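Local coordinates for protein putative glycoside hydrolase (Bacteroides thetaiotaomicron VPI-5482, PDB 3HBZ) that is of unknown function but binds calcium and, as a putative glycoside hydrolase, may play a role in carbohydrate metabolism, at residues Leu161-Thr166 with Phe312-Glu317; Gly234-Cys239 with Ala275-Glu280. All blocks are in the same frame, centred on the assembly; numbering follows the deposited sequence.

In the fold
Contact 1 and contact 2 lie on the same side of the chain's centre, their own centres about 12 Å apart. Along the chain they are nested: 161-166 comes first, 234-239 and 275-280 follow, and 312-317 closes the outer loop. Strand 306-313, which leads into contact 1, pairs with strand 240-247, which leaves contact 2, and 240-247 pairs in turn with 266-271. Asp-237 probably accepts a hydrogen bond from Ser-315, and Lys-235 forms a salt bridge with Glu-317, joining the two directly. A buried polar contact thus continues into a surface one within the beta-rich putative carbohydrate-metabolism domain, consistent with the beta-sandwich folds of the galactose-binding clan.

Contact 1: residues Leu161-Thr166 with Phe312-Glu317; sequences LVTRST and FTSSLE
The phenyl ring of Phe-312 offers neither face nor edge to Leu-161; it is the CB of Phe-312 that touches Leu-161 CD1, at 3.6 Å. Beyond CB the ring turns from the other segment to pack on Ile-331 and Val-334 of strand 328-338, the strand that also carries the calcium ligand Asp-332, whose side chain is about 9 Å from that of Phe-312. Leucine suits this place because its branched end sets one methyl, CD1, against the base of the aromatic side chain. Further along, Leu-161 CB lies 4.0 Å from Ser-314 CB, a small neighbour that lets the backbones approach closely.

Past this apolar patch the chemistry changes to hydroxyls. Thr-163 OG1 stands between two serines, hydrogen-bonded to Ser-314 OG at 2.7 Å and placed equally close, 2.7 Å, to Ser-315 OG. The threonine hydroxyl is anti to its own carbonyl carbon (chi1 -61°), which turns it to the serines, while its methyl CG2 rests 3.7 Å from Ser-315 OG. Ser-314 brings its OG round between its backbone N and carbonyl carbon (chi1 60°), where it also meets the backbone N of Gly-180. Ser-315 OG has its strongest partner in Asp-237. Strand 177-183, to which Gly-180 belongs, pairs with both 158-165 and 306-313, and so ties the two segments together from outside.

Each hydroxyl can donate one proton yet accept others, which is why threonine and serine suit this buried row of close oxygens between the Gly-180 amide and the Asp-237 carboxylate. The negative charge of Asp-237 would probably draw the proton of the Ser-315 hydroxyl, while the order of protons among the other hydroxyls is not fixed by the geometry.

Contact 2: residues Gly234-Cys239 with Ala275-Glu280; sequences GKRDIC and AKETDE
Ala-275 CB points at the notch formed by Cys-239 and Ile-238, 3.8 Å from Cys-239 SG and 3.9 Å from Ile-238 CG1. This is the close-packed end: CD1 of Ile-238 reaches on to Ala-275 O at 3.8 Å, and alanine suits the place, since its single methyl meets both neighbours at van der Waals distance. Tyr-219 of strand 210-220 packs against Ile-238 and Cys-239. Segment 275-280 is the later part of the connection between strands 266-271 and 281-290, which pair antiparallel, and finishes in an ST turn in which Thr-278 OG1 accepts from Glu-280 N, while 234-239 leads into strand 240-247. On the solvent side the contact reduces to one ion pair. Arg-236 grips Glu-277 side-on, NE to OE2 at 2.9 Å and NH2 to OE1 at 3.0 Å. The two side chains cross at about a right angle, and their flat groups are turned 35° apart. OE2 lies near the guanidinium plane, whereas OE1 is tilted from it and also accepts from Ala-221 N. With an alanine in place of Glu-277, the exposed guanidinium would probably lose its counter-charge and swing freely, and the Ala-221 amide its acceptor. Arg-236 is bent at chi2 (95°), while Glu-277 runs extended beyond CG.

Contact 1: residues Leu161-Thr166 with Phe312-Glu317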
loop_
_atom_site.group_PDB
_atom_site.type_symbol
_atom_site.label_atom_id
_atom_site.label_comp_id
_atom_site.label_asym_id
_atom_site.label_seq_id
_atom_site.Cartn_x
_atom_site.Cartn_y
_atom_site.Cartn_z
ATOM N N LEU A 161 -0.821 -9.983 10.124
ATOM C CA LEU A 161 -0.039 -8.818 10.449
ATOM C C LEU A 161 0.551 -9.035 11.848
ATOM O O LEU A 161 -0.182 -9.290 12.810
ATOM C CB LEU A 161 -0.943 -7.581 10.445
ATOM C CG LEU A 161 -1.646 -7.348 9.097
ATOM C CD1 LEU A 161 -2.516 -6.070 9.179
ATOM C CD2 LEU A 161 -0.694 -7.229 7.908
ATOM N N VAL A 162 1.874 -9.010 11.928
ATOM C CA VAL A 162 2.580 -9.298 13.171
ATOM C C VAL A 162 3.638 -8.210 13.415
ATOM O O VAL A 162 4.468 -8.002 12.604
ATOM C CB VAL A 162 3.247 -10.677 13.166
ATOM C CG1 VAL A 162 4.068 -10.921 14.469
ATOM C CG2 VAL A 162 2.218 -11.805 13.014
ATOM N N THR A 163 3.577 -7.549 14.560
ATOM C CA THR A 163 4.550 -6.531 14.973
ATOM C C THR A 163 5.873 -7.207 15.289
ATOM O O THR A 163 5.934 -8.135 16.084
ATOM C CB THR A 163 4.031 -5.748 16.187
ATOM O OG1 THR A 163 2.801 -5.096 15.811
ATOM C CG2 THR A 163 5.056 -4.663 16.692
ATOM N N ARG A 164 6.917 -6.764 14.603
ATOM C CA ARG A 164 8.217 -7.414 14.643
ATOM C C ARG A 164 9.254 -6.503 15.268
ATOM O O ARG A 164 9.171 -5.263 15.134
ATOM C CB ARG A 164 8.690 -7.665 13.229
ATOM C CG ARG A 164 7.788 -8.578 12.457
ATOM C CD ARG A 164 7.705 -9.963 13.051
ATOM N NE ARG A 164 7.122 -10.775 12.015
ATOM C CZ ARG A 164 7.365 -12.057 11.773
ATOM N NH1 ARG A 164 8.177 -12.803 12.528
ATOM N NH2 ARG A 164 6.752 -12.593 10.733
ATOM N N SER A 165 10.268 -7.101 15.880
ATOM C CA SER A 165 11.494 -6.359 16.183
ATOM C C SER A 165 12.230 -6.007 14.887
ATOM O O SER A 165 12.294 -6.823 13.942
ATOM C CB SER A 165 12.447 -7.206 17.036
ATOM O OG SER A 165 13.663 -6.500 17.167
ATOM N N THR A 166 12.811 -4.807 14.842
ATOM C CA THR A 166 13.656 -4.389 13.716
ATOM C C THR A 166 15.142 -4.616 14.006
ATOM O O THR A 166 16.008 -4.183 13.229
ATOM C CB THR A 166 13.486 -2.914 13.454
ATOM O OG1 THR A 166 13.788 -2.221 14.670
ATOM C CG2 THR A 166 12.089 -2.607 13.021
ATOM N N PHE A 312 -5.146 -1.527 7.745
ATOM C CA PHE A 312 -5.061 -2.492 8.833
ATOM C C PHE A 312 -3.679 -2.419 9.458
ATOM O O PHE A 312 -2.682 -2.320 8.737
ATOM C CB PHE A 312 -5.246 -3.909 8.339
ATOM C CG PHE A 312 -6.460 -4.105 7.473
ATOM C CD1 PHE A 312 -7.695 -4.272 8.058
ATOM C CD2 PHE A 312 -6.342 -4.169 6.108
ATOM C CE1 PHE A 312 -8.824 -4.450 7.291
ATOM C CE2 PHE A 312 -7.477 -4.366 5.301
ATOM C CZ PHE A 312 -8.700 -4.504 5.896
ATOM N N THR A 313 -3.619 -2.472 10.779
ATOM C CA THR A 313 -2.327 -2.568 11.484
ATOM C C THR A 313 -2.444 -3.361 12.800
ATOM O O THR A 313 -3.427 -3.241 13.543
ATOM C CB THR A 313 -1.688 -1.202 11.728
ATOM O OG1 THR A 313 -0.445 -1.414 12.425
ATOM C CG2 THR A 313 -2.592 -0.298 12.613
ATOM N N SER A 314 -1.416 -4.145 13.096
ATOM C CA SER A 314 -1.362 -4.978 14.282
ATOM C C SER A 314 -1.072 -4.165 15.558
ATOM O O SER A 314 -1.218 -4.678 16.649
ATOM C CB SER A 314 -0.328 -6.089 14.092
ATOM O OG SER A 314 0.987 -5.577 13.864
ATOM N N SER A 315 -0.631 -2.918 15.415
ATOM C CA SER A 315 -0.281 -2.061 16.564
ATOM C C SER A 315 -0.736 -0.618 16.284
ATOM O O SER A 315 -0.194 0.073 15.437
ATOM C CB SER A 315 1.218 -2.081 16.826
ATOM O OG SER A 315 1.640 -3.304 17.402
ATOM N N LEU A 316 -1.756 -0.196 17.009
ATOM C CA LEU A 316 -2.426 1.052 16.788
ATOM C C LEU A 316 -1.448 2.220 16.731
ATOM O O LEU A 316 -1.618 3.093 15.906
ATOM C CB LEU A 316 -3.472 1.303 17.872
ATOM C CG LEU A 316 -4.353 2.545 17.519
ATOM C CD1 LEU A 316 -5.845 2.352 17.724
ATOM C CD2 LEU A 316 -3.866 3.751 18.260
ATOM N N GLU A 317 -0.461 2.247 17.620
ATOM C CA GLU A 317 0.536 3.308 17.620
ATOM C C GLU A 317 1.897 2.804 17.152
ATOM O O GLU A 317 2.986 3.364 17.504
ATOM C CB GLU A 317 0.728 3.817 19.029
ATOM C CG GLU A 317 -0.448 4.457 19.638
ATOM C CD GLU A 317 -0.075 4.908 21.044
ATOM O OE1 GLU A 317 0.790 5.802 21.141
ATOM O OE2 GLU A 317 -0.575 4.300 22.024
#

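Contact 2: residues Gly234-Cys239 with Ala275-Glu280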
loop_
_atom_site.group_PDB
_atom_site.type_symbol
_atom_site.label_atom_id
_atom_site.label_comp_id
_atom_site.label_asym_id
_atom_site.label_seq_id
_atom_site.Cartn_x
_atom_site.Cartn_y
_atom_site.Cartn_z
ATOM N N GLY A 234 1.762 -0.602 32.281
ATOM C CA GLY A 234 0.301 -0.415 32.357
ATOM C C GLY A 234 -0.501 -0.637 31.079
ATOM O O GLY A 234 -1.701 -0.335 31.051
ATOM N N LYS A 235 0.131 -1.169 30.026
ATOM C CA LYS A 235 -0.436 -1.029 28.682
ATOM C C LYS A 235 -0.566 -2.365 27.954
ATOM O O LYS A 235 0.265 -3.240 28.104
ATOM C CB LYS A 235 0.380 -0.002 27.875
ATOM C CG LYS A 235 -0.519 1.021 27.142
ATOM C CD LYS A 235 0.231 2.202 26.498
ATOM C CE LYS A 235 -0.671 2.909 25.460
ATOM N NZ LYS A 235 0.084 3.822 24.545
ATOM N N ARG A 236 -1.656 -2.534 27.211
ATOM C CA ARG A 236 -1.843 -3.724 26.385
ATOM C C ARG A 236 -2.015 -3.253 24.934
ATOM O O ARG A 236 -2.649 -2.239 24.692
ATOM C CB ARG A 236 -3.009 -4.531 26.895
ATOM C CG ARG A 236 -3.045 -5.952 26.405
ATOM C CD ARG A 236 -2.402 -7.005 27.352
ATOM N NE ARG A 236 -2.612 -8.306 26.713
ATOM C CZ ARG A 236 -1.717 -9.278 26.515
ATOM N NH1 ARG A 236 -0.477 -9.236 26.985
ATOM N NH2 ARG A 236 -2.104 -10.351 25.842
ATOM N N ASP A 237 -1.368 -3.923 23.980
ATOM C CA ASP A 237 -1.423 -3.471 22.599
ATOM C C ASP A 237 -2.842 -3.692 22.046
ATOM O O ASP A 237 -3.628 -4.470 22.619
ATOM C CB ASP A 237 -0.380 -4.238 21.767
ATOM C CG ASP A 237 0.103 -3.489 20.525
ATOM O OD1 ASP A 237 -0.355 -2.343 20.231
ATOM O OD2 ASP A 237 0.963 -4.086 19.810
ATOM N N ILE A 238 -3.181 -2.972 20.977
ATOM C CA ILE A 238 -4.435 -3.196 20.261
ATOM C C ILE A 238 -4.186 -2.880 18.802
ATOM O O ILE A 238 -3.282 -2.108 18.476
ATOM C CB ILE A 238 -5.631 -2.350 20.856
ATOM C CG1 ILE A 238 -7.011 -2.903 20.449
ATOM C CG2 ILE A 238 -5.482 -0.817 20.488
ATOM C CD1 ILE A 238 -7.269 -4.430 20.775
ATOM N N CYS A 239 -4.952 -3.530 17.925
ATOM C CA CYS A 239 -4.937 -3.263 16.505
ATOM C C CYS A 239 -5.707 -2.001 16.137
ATOM O O CYS A 239 -6.435 -1.426 16.989
ATOM C CB CYS A 239 -5.549 -4.447 15.774
ATOM S SG CYS A 239 -7.233 -4.816 16.311
ATOM N N ALA A 275 -12.448 -2.904 19.185
ATOM C CA ALA A 275 -11.463 -3.956 18.981
ATOM C C ALA A 275 -11.085 -4.633 20.294
ATOM O O ALA A 275 -11.023 -3.980 21.355
ATOM C CB ALA A 275 -10.200 -3.444 18.251
ATOM N N LYS A 276 -10.878 -5.949 20.229
ATOM C CA LYS A 276 -10.474 -6.716 21.412
ATOM C C LYS A 276 -9.547 -7.867 21.034
ATOM O O LYS A 276 -9.451 -8.276 19.848
ATOM C CB LYS A 276 -11.707 -7.268 22.157
ATOM C CG LYS A 276 -12.497 -8.261 21.308
ATOM C CD LYS A 276 -13.665 -8.889 22.036
ATOM C CE LYS A 276 -14.508 -9.694 21.059
ATOM N NZ LYS A 276 -15.608 -10.387 21.790
ATOM N N GLU A 277 -8.894 -8.419 22.040
ATOM C CA GLU A 277 -8.191 -9.681 21.850
ATOM C C GLU A 277 -9.212 -10.798 21.746
ATOM O O GLU A 277 -10.079 -10.898 22.558
ATOM C CB GLU A 277 -7.223 -9.934 22.990
ATOM C CG GLU A 277 -6.088 -8.897 23.030
ATOM C CD GLU A 277 -5.056 -9.263 24.075
ATOM O OE1 GLU A 277 -4.272 -10.175 23.813
ATOM O OE2 GLU A 277 -5.032 -8.648 25.146
ATOM N N THR A 278 -9.126 -11.604 20.707
ATOM C CA THR A 278 -10.047 -12.697 20.517
ATOM C C THR A 278 -9.420 -13.744 19.603
ATOM O O THR A 278 -8.733 -13.390 18.652
ATOM C CB THR A 278 -11.389 -12.217 19.912
ATOM O OG1 THR A 278 -12.181 -13.363 19.623
ATOM C CG2 THR A 278 -11.194 -11.382 18.626
ATOM N N ASP A 279 -9.663 -15.021 19.901
ATOM C CA ASP A 279 -9.211 -16.118 19.061
ATOM C C ASP A 279 -10.360 -16.641 18.187
ATOM O O ASP A 279 -10.257 -17.677 17.586
ATOM C CB ASP A 279 -8.652 -17.249 19.931
ATOM C CG ASP A 279 -7.456 -16.817 20.759
ATOM O OD1 ASP A 279 -6.636 -16.009 20.271
ATOM O OD2 ASP A 279 -7.335 -17.305 21.900
ATOM N N GLU A 280 -11.469 -15.924 18.138
ATOM C CA GLU A 280 -12.540 -16.336 17.247
ATOM C C GLU A 280 -12.722 -15.246 16.199
ATOM O O GLU A 280 -12.528 -14.065 16.495
ATOM C CB GLU A 280 -13.820 -16.636 18.042
ATOM C CG GLU A 280 -13.739 -17.944 18.836
#